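Local coordinates for receptor-type tyrosine-protein phosphatase C (Rattus norvegicus, PDB 5FN8) that acts as a receptor protein tyrosine phosphatase, probably required for T-cell activation through the antigen receptor, represented here by two extracellular fibronectin type III domains, at residues K60-L72 against A86-P98. Residues are numbered along the deposited sequence; the frame is centred on the assembly and turned at random.
Sequences KNLRPYTEYTVSL and AKDCNFRTKAARP. With NAG (2-acetamido-2-deoxy-beta-D-glucopyranose), chain H.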
loop_
_atom_site.group_PDB
_atom_site.type_symbol
_atom_site.label_atom_id
_atom_site.label_comp_id
_atom_site.label_asym_id
_atom_site.label_seq_id
_atom_site.Cartn_x
_atom_site.Cartn_y
_atom_site.Cartn_z
ATOM N N LYS B 60 8.158 15.046 6.168
ATOM C CA LYS B 60 8.960 13.834 5.934
ATOM C C LYS B 60 8.100 12.561 6.014
ATOM O O LYS B 60 6.916 12.635 6.340
ATOM C CB LYS B 60 10.096 13.776 6.989
ATOM C CG LYS B 60 11.185 14.823 6.803
ATOM C CD LYS B 60 12.089 14.859 8.010
ATOM C CE LYS B 60 13.300 15.738 7.816
ATOM N NZ LYS B 60 14.019 15.979 9.104
ATOM N N ASN B 61 8.696 11.403 5.701
ATOM C CA ASN B 61 8.071 10.071 5.760
ATOM C C ASN B 61 6.858 9.900 4.846
ATOM O O ASN B 61 5.885 9.227 5.213
ATOM C CB ASN B 61 7.759 9.677 7.225
ATOM C CG ASN B 61 8.921 9.898 8.168
ATOM O OD1 ASN B 61 10.024 9.369 7.979
ATOM N ND2 ASN B 61 8.702 10.706 9.191
ATOM N N LEU B 62 6.912 10.507 3.649
ATOM C CA LEU B 62 5.809 10.399 2.689
ATOM C C LEU B 62 6.066 9.218 1.782
ATOM O O LEU B 62 7.196 8.717 1.755
ATOM C CB LEU B 62 5.617 11.713 1.902
ATOM C CG LEU B 62 5.424 13.013 2.738
ATOM C CD1 LEU B 62 5.334 14.222 1.845
ATOM C CD2 LEU B 62 4.182 12.952 3.619
ATOM N N ARG B 63 5.038 8.718 1.086
ATOM C CA ARG B 63 5.246 7.594 0.156
ATOM C C ARG B 63 5.699 8.156 -1.197
ATOM O O ARG B 63 5.202 9.210 -1.611
ATOM C CB ARG B 63 3.948 6.757 -0.061
ATOM C CG ARG B 63 3.066 6.518 1.173
ATOM C CD ARG B 63 3.364 5.267 2.006
ATOM N NE ARG B 63 2.151 4.843 2.729
ATOM C CZ ARG B 63 1.762 5.281 3.933
ATOM N NH1 ARG B 63 2.508 6.151 4.608
ATOM N NH2 ARG B 63 0.627 4.846 4.471
ATOM N N PRO B 64 6.557 7.431 -1.964
ATOM C CA PRO B 64 6.949 7.932 -3.300
ATOM C C PRO B 64 5.805 7.907 -4.290
ATOM O O PRO B 64 4.856 7.125 -4.139
ATOM C CB PRO B 64 8.085 7.005 -3.695
ATOM C CG PRO B 64 8.581 6.414 -2.389
ATOM C CD PRO B 64 7.307 6.197 -1.642
ATOM N N TYR B 65 5.860 8.840 -5.260
ATOM C CA TYR B 65 4.887 9.032 -6.336
ATOM C C TYR B 65 3.412 9.086 -5.868
ATOM O O TYR B 65 2.512 8.486 -6.459
ATOM C CB TYR B 65 5.168 8.036 -7.505
ATOM C CG TYR B 65 4.654 8.552 -8.830
ATOM C CD1 TYR B 65 5.304 9.584 -9.500
ATOM C CD2 TYR B 65 3.478 8.054 -9.386
ATOM C CE1 TYR B 65 4.785 10.124 -10.677
ATOM C CE2 TYR B 65 2.975 8.551 -10.589
ATOM C CZ TYR B 65 3.634 9.586 -11.234
ATOM O OH TYR B 65 3.157 10.071 -12.431
ATOM N N THR B 66 3.180 9.799 -4.762
ATOM C CA THR B 66 1.864 9.952 -4.166
ATOM C C THR B 66 1.471 11.423 -4.201
ATOM O O THR B 66 2.295 12.289 -3.927
ATOM C CB THR B 66 1.835 9.304 -2.763
ATOM O OG1 THR B 66 2.112 7.913 -2.892
ATOM C CG2 THR B 66 0.487 9.440 -2.068
ATOM N N GLU B 67 0.222 11.690 -4.581
ATOM C CA GLU B 67 -0.383 13.020 -4.574
ATOM C C GLU B 67 -0.832 13.331 -3.155
ATOM O O GLU B 67 -1.460 12.487 -2.502
ATOM C CB GLU B 67 -1.606 13.060 -5.502
ATOM C CG GLU B 67 -1.561 14.195 -6.511
ATOM C CD GLU B 67 -1.331 13.752 -7.941
ATOM O OE1 GLU B 67 -2.000 12.791 -8.383
ATOM O OE2 GLU B 67 -0.516 14.400 -8.638
ATOM N N TYR B 68 -0.485 14.533 -2.668
ATOM C CA TYR B 68 -0.863 15.001 -1.352
ATOM C C TYR B 68 -1.432 16.404 -1.397
ATOM O O TYR B 68 -1.165 17.175 -2.323
ATOM C CB TYR B 68 0.342 15.047 -0.420
ATOM C CG TYR B 68 0.887 13.716 0.001
ATOM C CD1 TYR B 68 0.403 13.072 1.136
ATOM C CD2 TYR B 68 1.963 13.135 -0.678
ATOM C CE1 TYR B 68 0.931 11.859 1.552
ATOM C CE2 TYR B 68 2.522 11.934 -0.250
ATOM C CZ TYR B 68 1.978 11.283 0.842
ATOM O OH TYR B 68 2.537 10.113 1.268
ATOM N N THR B 69 -2.158 16.759 -0.345
ATOM C CA THR B 69 -2.686 18.104 -0.190
ATOM C C THR B 69 -2.371 18.604 1.185
ATOM O O THR B 69 -2.498 17.835 2.138
ATOM C CB THR B 69 -4.120 18.256 -0.673
ATOM O OG1 THR B 69 -4.528 19.578 -0.360
ATOM C CG2 THR B 69 -5.063 17.268 -0.046
ATOM N N VAL B 70 -1.858 19.861 1.265
ATOM C CA VAL B 70 -1.432 20.547 2.490
ATOM C C VAL B 70 -2.259 21.784 2.689
ATOM O O VAL B 70 -2.667 22.410 1.710
ATOM C CB VAL B 70 0.062 20.991 2.489
ATOM C CG1 VAL B 70 0.646 21.058 3.902
ATOM C CG2 VAL B 70 0.902 20.127 1.624
ATOM N N SER B 71 -2.385 22.204 3.961
ATOM C CA SER B 71 -3.011 23.439 4.435
ATOM C C SER B 71 -2.361 23.875 5.752
ATOM O O SER B 71 -1.907 23.038 6.549
ATOM C CB SER B 71 -4.526 23.311 4.558
ATOM O OG SER B 71 -4.919 22.164 5.287
ATOM N N LEU B 72 -2.229 25.192 5.929
ATOM C CA LEU B 72 -1.661 25.746 7.159
ATOM C C LEU B 72 -2.606 26.604 7.887
ATOM O O LEU B 72 -3.374 27.325 7.261
ATOM C CB LEU B 72 -0.339 26.468 6.943
ATOM C CG LEU B 72 0.812 25.556 7.209
ATOM C CD1 LEU B 72 1.466 25.123 5.940
ATOM C CD2 LEU B 72 1.724 26.086 8.267
ATOM N N ALA B 86 -8.331 31.211 0.926
ATOM C CA ALA B 86 -7.145 30.363 1.068
ATOM C C ALA B 86 -7.395 29.018 0.405
ATOM O O ALA B 86 -8.409 28.360 0.671
ATOM C CB ALA B 86 -6.790 30.173 2.537
ATOM N N LYS B 87 -6.488 28.633 -0.499
ATOM C CA LYS B 87 -6.605 27.390 -1.248
ATOM C C LYS B 87 -5.661 26.339 -0.679
ATOM O O LYS B 87 -4.610 26.678 -0.109
ATOM C CB LYS B 87 -6.303 27.632 -2.741
ATOM C CG LYS B 87 -7.258 28.602 -3.443
ATOM C CD LYS B 87 -6.713 29.061 -4.814
ATOM C CE LYS B 87 -7.376 30.330 -5.324
ATOM N NZ LYS B 87 -6.831 30.765 -6.638
ATOM N N ASP B 88 -6.048 25.058 -0.823
ATOM C CA ASP B 88 -5.227 23.919 -0.423
ATOM C C ASP B 88 -4.079 23.837 -1.408
ATOM O O ASP B 88 -4.251 24.167 -2.593
ATOM C CB ASP B 88 -6.033 22.616 -0.477
ATOM C CG ASP B 88 -6.880 22.335 0.747
ATOM O OD1 ASP B 88 -6.563 22.874 1.827
ATOM O OD2 ASP B 88 -7.841 21.548 0.634
ATOM N N CYS B 89 -2.904 23.430 -0.921
ATOM C CA CYS B 89 -1.746 23.323 -1.771
ATOM C C CYS B 89 -1.495 21.855 -2.143
ATOM O O CYS B 89 -1.411 20.997 -1.265
ATOM C CB CYS B 89 -0.530 23.976 -1.134
ATOM S SG CYS B 89 0.846 24.214 -2.285
ATOM N N ASN B 90 -1.453 21.570 -3.448
ATOM C CA ASN B 90 -1.284 20.201 -3.954
ATOM C C ASN B 90 0.111 19.967 -4.485
ATOM O O ASN B 90 0.686 20.836 -5.141
ATOM C CB ASN B 90 -2.315 19.865 -5.036
ATOM C CG ASN B 90 -3.718 20.259 -4.669
ATOM O OD1 ASN B 90 -4.373 19.625 -3.836
ATOM N ND2 ASN B 90 -4.168 21.370 -5.231
ATOM N N PHE B 91 0.656 18.796 -4.168
ATOM C CA PHE B 91 1.973 18.356 -4.614
ATOM C C PHE B 91 1.983 16.824 -4.797
ATOM O O PHE B 91 1.041 16.124 -4.403
ATOM C CB PHE B 91 3.090 18.846 -3.653
ATOM C CG PHE B 91 3.154 18.108 -2.335
ATOM C CD1 PHE B 91 2.364 18.503 -1.257
ATOM C CD2 PHE B 91 3.994 17.012 -2.173
ATOM C CE1 PHE B 91 2.416 17.812 -0.039
ATOM C CE2 PHE B 91 4.016 16.297 -0.975
ATOM C CZ PHE B 91 3.239 16.709 0.089
ATOM N N ARG B 92 3.035 16.326 -5.431
ATOM C CA ARG B 92 3.263 14.908 -5.650
ATOM C C ARG B 92 4.696 14.617 -5.335
ATOM O O ARG B 92 5.575 15.339 -5.793
ATOM C CB ARG B 92 2.901 14.447 -7.079
ATOM C CG ARG B 92 2.793 12.880 -7.181
ATOM C CD ARG B 92 2.534 12.333 -8.568
ATOM N NE ARG B 92 3.429 12.989 -9.518
ATOM C CZ ARG B 92 3.103 13.297 -10.773
ATOM N NH1 ARG B 92 1.908 12.972 -11.261
ATOM N NH2 ARG B 92 3.977 13.923 -11.553
ATOM N N THR B 93 4.943 13.585 -4.519
ATOM C CA THR B 93 6.309 13.170 -4.221
ATOM C C THR B 93 6.928 12.570 -5.527
ATOM O O THR B 93 6.210 12.093 -6.438
ATOM C CB THR B 93 6.361 12.216 -3.025
ATOM O OG1 THR B 93 5.353 11.214 -3.181
ATOM C CG2 THR B 93 6.204 12.937 -1.693
ATOM N N LYS B 94 8.250 12.676 -5.637
ATOM C CA LYS B 94 8.962 12.152 -6.796
ATOM C C LYS B 94 8.931 10.611 -6.739
ATOM O O LYS B 94 8.627 10.024 -5.677
ATOM C CB LYS B 94 10.412 12.713 -6.854
ATOM C CG LYS B 94 10.514 14.245 -6.884
ATOM C CD LYS B 94 9.966 14.881 -8.182
ATOM C CE LYS B 94 9.613 16.347 -8.023
ATOM N NZ LYS B 94 8.136 16.605 -8.151
ATOM N N ALA B 95 9.193 9.960 -7.897
ATOM C CA ALA B 95 9.249 8.512 -7.992
ATOM C C ALA B 95 10.493 7.972 -7.287
ATOM O O ALA B 95 11.485 8.692 -7.083
ATOM C CB ALA B 95 9.236 8.084 -9.451
ATOM N N ALA B 96 10.431 6.706 -6.888
ATOM C CA ALA B 96 11.577 6.040 -6.278
ATOM C C ALA B 96 11.770 4.658 -6.948
ATOM O O ALA B 96 10.977 4.264 -7.816
ATOM C CB ALA B 96 11.343 5.889 -4.771
ATOM N N ARG B 97 12.840 3.926 -6.565
ATOM C CA ARG B 97 13.094 2.584 -7.076
ATOM C C ARG B 97 11.968 1.697 -6.562
ATOM O O ARG B 97 11.591 1.799 -5.385
ATOM C CB ARG B 97 14.427 2.034 -6.562
ATOM C CG ARG B 97 15.646 2.766 -7.089
ATOM C CD ARG B 97 16.899 2.184 -6.487
ATOM N NE ARG B 97 17.393 1.058 -7.280
ATOM C CZ ARG B 97 17.502 -0.202 -6.860
ATOM N NH1 ARG B 97 17.148 -0.531 -5.621
ATOM N NH2 ARG B 97 17.964 -1.141 -7.672
ATOM N N PRO B 98 11.352 0.867 -7.434
ATOM C CA PRO B 98 10.305 -0.041 -6.941
ATOM C C PRO B 98 10.973 -1.153 -6.097
ATOM O O PRO B 98 12.215 -1.235 -5.998
ATOM C CB PRO B 98 9.749 -0.635 -8.251
ATOM C CG PRO B 98 10.881 -0.613 -9.199
ATOM C CD PRO B 98 11.665 0.616 -8.862
HETATM C C1 NAG H . 14.997 8.468 -2.285
HETATM C C2 NAG H . 15.596 7.115 -2.672
HETATM C C3 NAG H . 16.994 6.981 -2.063
HETATM C C4 NAG H . 17.879 8.142 -2.512
HETATM C C5 NAG H . 17.210 9.476 -2.185
HETATM C C6 NAG H . 17.944 10.670 -2.755
HETATM C C7 NAG H . 14.446 5.010 -3.292
HETATM C C8 NAG H . 13.760 3.784 -2.762
HETATM N N2 NAG H . 14.782 5.946 -2.368
HETATM O O3 NAG H . 17.582 5.753 -2.480
HETATM O O4 NAG H . 19.152 8.077 -1.877
HETATM O O5 NAG H . 15.881 9.507 -2.732
HETATM O O6 NAG H . 18.284 10.491 -4.125
HETATM O O7 NAG H . 14.680 5.155 -4.493
HETATM O O HOH W 1 -0.006 11.316 -10.094
#
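Tyr68 and Phe91, a hydrogen-bonded pair on antiparallel strands 67-72 and 89-92, lay their side chains on the same side of the sheet. Their rings are nearly parallel (17°) but slid apart, and Tyr68 CB instead sits over the Phe91 face, 3.8 Å from its centroid. Phe91 CG stands between its own N and carbonyl carbon (chi1 74°), which swings the ring across the neighbouring strand; Val70 CG2 and Leu62 CD1 meet its edge, Leu62 CD1 3.7 Å from Phe91 CZ. Tyr68 OH accepts a nearly straight bond from Arg63 N (2.9 Å), fixing the ring's far end to the turn. Across from that turn, Thr93 OG1 works both ways, donating to Arg63 O (2.6 Å) in the carbonyl plane and accepting from Thr66 N (3.0 Å). On the face carrying Glu67 and Arg92, Arg92 runs alongside Tyr65, from the loop before strand 67-72: Arg92 CD lies over the Tyr65 ring, 3.9 Å from its centroid, and guanidinium and ring planes differ by 20°. Glu67 OE2 makes a long salt bridge to Arg92 NH1 (3.8 Å) from well outside the guanidinium plane, while a water in that plane joins NH1 to Glu67 OE1. Cys89 is disulfide-bonded to Cys13 of the second subunit; a strand of that subunit pairs antiparallel with residues 68-72. This is the pairing of the last two strands of the fragment's first fibronectin type III domain, with a tyrosine corner: Tyr68 OH reaches back to the turn preceding its own strand.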